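Local atomic coordinates of high-potential iron-sulfur protein (Rhodoferax fermentans, PDB entry 1HLQ), a protein that carries electrons on a high-potential [4Fe-4S] cluster, serving photosynthetic electron transfer to the oxidized cytochrome bc1 complex through a membrane-bound tetraheme. Residues A1-V5 with F57-V63; L15-T21 with V62-C68. One frame throughout, in Å; residues are numbered along the deposited sequence. Where two conformers were deposited one is given.

Contact 1 (A1-V5 with F57-V63); sequences AAPLV and FAGKEVV
A lone beta bridge between Leu4 and Glu61 fastens the N-terminal arm to the segment 57-63, which carries strand 62-63. Glu61 spends both backbone groups on the neighbours of Leu4: its N donates to Pro3 O at 2.9 Å, and its O accepts from Val5 N at 2.8 Å. The first donor sits well off the carbonyl plane of Pro3, whereas the second bond is nearly straight, with 164° at the hydrogen. Leu4 CA adds a CH contact to Glu61 O, 3.2 Å away. With CG beside the backbone N (chi1 -74°) and the chain extended from there, the Glu61 carboxylate comes to the arm's beginning, CD lying 3.6 Å from Ala2 N. Its OE2 is hydrogen-bonded to Gln51, while OE1 stays 4.4 Å from Ala1 N, beyond a salt bridge. Cut back to an alanine here, the side chain would lose its carboxylate, which would probably leave Gln51 NE2 without this acceptor and the Ala1 amino group without a nearby opposite charge.

The bridge follows a type II beta turn from Phe57 to Lys60, in which Gly59 takes up positive phi and its O lies against Ala2 CB at 3.5 Å. Lys60, extended beyond CG, passes CD alongside Val5 CA; NZ forms a salt bridge with Asp9 and donates to a water that also bonds Leu4 O. On the buried side, Val5 crosses Phe57 at about a right angle, CG2 pressing on Phe57 CB at 3.6 Å and on Val62 CG1. Towards the surface, Leu4 CD2 meets Val63 CG2 at 3.9 Å.

Contact 2 (L15-T21 with V62-C68); sequences LGYVADT and VVAKGWC. With SF4 (iron/sulfur cluster), chain G.
Leu15 lays its CB against Cys68 CB, just after helix 10-14. Gly16, at positive phi, is the C-prime residue of the Schellman motif that ends this helix, and its O lies at the edge of the Trp67 ring, 3.8 Å from CE3. Tyr17 sends its ring inward, CG opposite the backbone N (chi1 173°). CD1 comes 3.8 Å from S2 of the cluster and CE1 packs on Val62 CG1, while the far end is fixed by OH, which accepts a hydrogen from Val63 N at 3.1 Å, almost in line at 172°.

Val18 and Trp67 form an antiparallel hydrogen-bonded pair: Val18 N donates to Trp67 O at 2.9 Å, and Trp67 N returns a bond to Val18 O at 3.0 Å. A side chain on Gly66 would run into Val18 O, consistent with a glycine beside this pair. Ala19 turns its O to Val63 CG1. At the surface Asp20 OD1 stays 4.1 Å from Lys65 NZ, too far for a salt bridge; a water donates to OD1 and bonds NZ weakly, and OD2 is taken by Thr22. Thr21 N closes the series at 2.8 Å on O of Lys65, the third residue of the type I turn from Val63 to Gly66. Its OG1, hydrogen-bonded to Gln36 O, rests against Trp67 CB, and Gln36 also receives the indole NE1.

Next to Trp67 in sequence, Cys68 binds the iron FE4 through SG at 2.3 Å, one of four cysteine ligands with Cys38, Cys41 and Cys54, in the aromatic-lined cluster pocket of a high-potential iron-sulfur protein.

In the fold
Along the chain the segments alternate, 1-5, 15-21, 57-63 and 62-68, so the two contacts cross rather than nest. They share Val62 and Val63, the strand that pairs antiparallel with 51-52, and their centres lie 11 Å apart. Contact 1 is peripheral, about 10 Å from the centre of the chain, and contact 2 central, about 3 Å from it. Apolar side chains link them, with Val5 CG1 3.7 Å from Tyr17 CD2 and Phe57 meeting both Leu15 and Tyr17. In a protein with so little regular structure, backbone bridges at Glu61 and Trp67, before and after Val62-Val63 in sequence, join the N-terminal region and the loop 15-21 to the wall of the cluster pocket.

Contact 1 (A1-V5 with F57-V63)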
# COMPACT_ATOMS: atom_id res chain seq x y z
N ALA A 1 -9.35 -12.43 14.17
CA ALA A 1 -9.49 -10.95 14.26
C ALA A 1 -8.19 -10.29 14.71
O ALA A 1 -7.59 -10.65 15.73
CB ALA A 1 -10.60 -10.56 15.21
N ALA A 2 -7.84 -9.23 14.02
CA ALA A 2 -6.64 -8.45 14.27
C ALA A 2 -7.01 -7.06 14.75
O ALA A 2 -8.15 -6.61 14.60
CB ALA A 2 -5.85 -8.32 12.97
N PRO A 3 -6.05 -6.33 15.29
CA PRO A 3 -6.26 -4.97 15.70
C PRO A 3 -6.78 -4.13 14.53
O PRO A 3 -6.31 -4.24 13.40
CB PRO A 3 -4.87 -4.46 16.09
CG PRO A 3 -4.19 -5.72 16.52
CD PRO A 3 -4.64 -6.75 15.52
N LEU A 4 -7.70 -3.23 14.85
CA LEU A 4 -8.20 -2.33 13.82
C LEU A 4 -7.18 -1.25 13.50
O LEU A 4 -6.42 -0.75 14.33
CB LEU A 4 -9.49 -1.64 14.28
CG LEU A 4 -10.72 -2.54 14.43
CD1 LEU A 4 -11.80 -1.77 15.17
CD2 LEU A 4 -11.19 -3.06 13.10
N VAL A 5 -7.15 -0.88 12.21
CA VAL A 5 -6.35 0.26 11.79
C VAL A 5 -6.72 1.48 12.62
O VAL A 5 -7.91 1.72 12.88
CB VAL A 5 -6.61 0.54 10.29
CG1 VAL A 5 -6.02 1.86 9.84
CG2 VAL A 5 -6.12 -0.62 9.43
N PHE A 57 -3.41 -2.58 4.36
CA PHE A 57 -3.20 -2.44 5.80
C PHE A 57 -2.80 -3.75 6.46
O PHE A 57 -3.57 -4.50 7.05
CB PHE A 57 -4.50 -1.89 6.44
CG PHE A 57 -4.77 -0.47 6.00
CD1 PHE A 57 -5.70 -0.19 5.01
CD2 PHE A 57 -4.06 0.59 6.55
CE1 PHE A 57 -5.88 1.12 4.59
CE2 PHE A 57 -4.24 1.89 6.16
CZ PHE A 57 -5.18 2.16 5.15
N ALA A 58 -1.50 -4.06 6.38
CA ALA A 58 -0.93 -5.27 6.93
C ALA A 58 -1.04 -5.34 8.45
O ALA A 58 -0.91 -4.36 9.16
CB ALA A 58 0.55 -5.37 6.55
N GLY A 59 -1.35 -6.54 8.92
CA GLY A 59 -1.41 -6.92 10.31
C GLY A 59 -2.63 -6.47 11.08
O GLY A 59 -2.79 -6.72 12.26
N LYS A 60 -3.52 -5.80 10.36
CA LYS A 60 -4.70 -5.17 10.95
C LYS A 60 -5.96 -5.46 10.16
O LYS A 60 -5.97 -6.25 9.23
CB LYS A 60 -4.43 -3.66 11.05
CG LYS A 60 -3.26 -3.24 11.90
CD LYS A 60 -3.25 -1.84 12.42
CE LYS A 60 -1.99 -1.53 13.22
NZ LYS A 60 -2.08 -0.26 13.98
N GLU A 61 -7.06 -4.88 10.62
CA GLU A 61 -8.34 -4.99 9.94
C GLU A 61 -8.93 -3.58 9.83
O GLU A 61 -8.60 -2.69 10.62
CB GLU A 61 -9.33 -5.90 10.68
CG GLU A 61 -8.94 -7.37 10.51
CD GLU A 61 -9.87 -8.38 11.11
OE1 GLU A 61 -9.67 -9.57 10.80
OE2 GLU A 61 -10.76 -8.03 11.90
N VAL A 62 -9.75 -3.41 8.79
CA VAL A 62 -10.45 -2.15 8.59
C VAL A 62 -11.92 -2.34 8.95
O VAL A 62 -12.40 -3.49 9.00
CB VAL A 62 -10.33 -1.63 7.15
CG1 VAL A 62 -8.88 -1.27 6.84
CG2 VAL A 62 -10.88 -2.62 6.12
N VAL A 63 -12.63 -1.27 9.22
CA VAL A 63 -14.06 -1.32 9.55
C VAL A 63 -14.82 -1.27 8.23
O VAL A 63 -14.55 -0.41 7.37
CB VAL A 63 -14.45 -0.18 10.48
CG1 VAL A 63 -15.94 -0.14 10.77
CG2 VAL A 63 -13.69 -0.36 11.80
O HOH W 1 -4.01 -1.11 15.85

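Contact 2 (L15-T21 with V62-C68)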
# COMPACT_ATOMS: atom_id res chain seq x y z
N LEU A 15 -3.56 7.63 3.21
CA LEU A 15 -4.70 7.32 2.38
C LEU A 15 -6.00 7.96 2.84
O LEU A 15 -7.09 7.64 2.34
CB LEU A 15 -4.89 5.79 2.31
CG LEU A 15 -3.80 5.02 1.56
CD1 LEU A 15 -3.89 3.53 1.82
CD2 LEU A 15 -3.92 5.30 0.07
N GLY A 16 -5.94 8.86 3.82
CA GLY A 16 -7.14 9.49 4.36
C GLY A 16 -8.12 8.48 4.93
O GLY A 16 -9.33 8.68 4.88
N TYR A 17 -7.63 7.36 5.46
CA TYR A 17 -8.53 6.34 5.98
C TYR A 17 -9.34 6.84 7.17
O TYR A 17 -8.83 7.47 8.10
CB TYR A 17 -7.73 5.11 6.45
CG TYR A 17 -8.59 4.08 7.16
CD1 TYR A 17 -9.34 3.13 6.48
CD2 TYR A 17 -8.64 4.06 8.55
CE1 TYR A 17 -10.15 2.24 7.16
CE2 TYR A 17 -9.43 3.17 9.25
CZ TYR A 17 -10.17 2.24 8.54
OH TYR A 17 -10.97 1.33 9.20
N VAL A 18 -10.63 6.50 7.13
CA VAL A 18 -11.53 6.77 8.25
C VAL A 18 -12.27 5.47 8.53
O VAL A 18 -12.63 4.72 7.63
CB VAL A 18 -12.52 7.93 8.03
CG1 VAL A 18 -11.82 9.28 8.14
CG2 VAL A 18 -13.24 7.77 6.72
N ALA A 19 -12.59 5.24 9.82
CA ALA A 19 -13.34 4.07 10.19
C ALA A 19 -14.82 4.19 9.85
O ALA A 19 -15.50 3.17 9.85
CB ALA A 19 -13.20 3.76 11.67
N ASP A 20 -15.26 5.39 9.49
CA ASP A 20 -16.67 5.63 9.15
C ASP A 20 -16.66 6.57 7.94
O ASP A 20 -16.24 7.70 8.06
CB ASP A 20 -17.39 6.29 10.31
CG ASP A 20 -18.85 6.59 10.08
OD1 ASP A 20 -19.51 6.92 11.11
OD2 ASP A 20 -19.34 6.55 8.94
N THR A 21 -17.11 6.07 6.80
CA THR A 21 -17.15 6.83 5.56
C THR A 21 -17.89 8.15 5.65
O THR A 21 -17.56 9.10 4.91
CB THR A 21 -17.72 5.95 4.44
OG1 THR A 21 -17.46 6.62 3.20
CG2 THR A 21 -19.22 5.75 4.58
N VAL A 62 -9.75 -3.41 8.79
CA VAL A 62 -10.45 -2.15 8.59
C VAL A 62 -11.92 -2.34 8.95
O VAL A 62 -12.40 -3.49 9.00
CB VAL A 62 -10.33 -1.63 7.15
CG1 VAL A 62 -8.88 -1.27 6.84
CG2 VAL A 62 -10.88 -2.62 6.12
N VAL A 63 -12.63 -1.27 9.22
CA VAL A 63 -14.06 -1.32 9.55
C VAL A 63 -14.82 -1.27 8.23
O VAL A 63 -14.55 -0.41 7.37
CB VAL A 63 -14.45 -0.18 10.48
CG1 VAL A 63 -15.94 -0.14 10.77
CG2 VAL A 63 -13.69 -0.36 11.80
N ALA A 64 -15.83 -2.12 8.05
CA ALA A 64 -16.57 -2.24 6.80
C ALA A 64 -17.28 -0.96 6.38
O ALA A 64 -17.44 -0.68 5.18
CB ALA A 64 -17.54 -3.40 6.91
N LYS A 65 -17.66 -0.16 7.35
CA LYS A 65 -18.28 1.13 7.24
C LYS A 65 -17.29 2.22 6.84
O LYS A 65 -17.66 3.36 6.60
CB LYS A 65 -18.76 1.60 8.64
CG LYS A 65 -20.05 1.01 9.14
CD LYS A 65 -20.40 1.49 10.54
CE LYS A 65 -20.55 3.00 10.62
NZ LYS A 65 -21.37 3.37 11.81
N GLY A 66 -16.00 1.89 6.86
CA GLY A 66 -14.91 2.80 6.63
C GLY A 66 -14.65 3.17 5.18
O GLY A 66 -15.41 2.83 4.29
N TRP A 67 -13.55 3.89 4.94
CA TRP A 67 -13.20 4.38 3.62
C TRP A 67 -11.76 4.85 3.61
O TRP A 67 -11.22 5.32 4.60
CB TRP A 67 -14.09 5.60 3.30
CG TRP A 67 -13.88 6.20 1.94
CD1 TRP A 67 -14.51 5.85 0.79
CD2 TRP A 67 -12.98 7.26 1.59
NE1 TRP A 67 -14.06 6.61 -0.28
CE2 TRP A 67 -13.12 7.49 0.20
CE3 TRP A 67 -12.07 8.05 2.31
CZ2 TRP A 67 -12.38 8.45 -0.47
CZ3 TRP A 67 -11.34 9.00 1.63
CH2 TRP A 67 -11.50 9.20 0.26
N CYS A 68 -11.15 4.74 2.43
CA CYS A 68 -9.84 5.36 2.21
C CYS A 68 -9.80 5.80 0.74
O CYS A 68 -10.67 5.45 -0.05
CB CYS A 68 -8.64 4.53 2.60
SG CYS A 68 -8.08 3.42 1.29
FE1 SF4 G . -11.38 0.21 2.75
FE2 SF4 G . -10.89 -0.28 0.10
FE3 SF4 G . -9.07 -0.95 1.98
FE4 SF4 G . -9.54 1.65 1.42
S1 SF4 G . -8.69 0.11 -0.07
S2 SF4 G . -9.36 0.74 3.56
S3 SF4 G . -11.80 1.66 0.97
S4 SF4 G . -11.14 -1.89 1.81
O HOH W 2 -22.26 6.69 11.17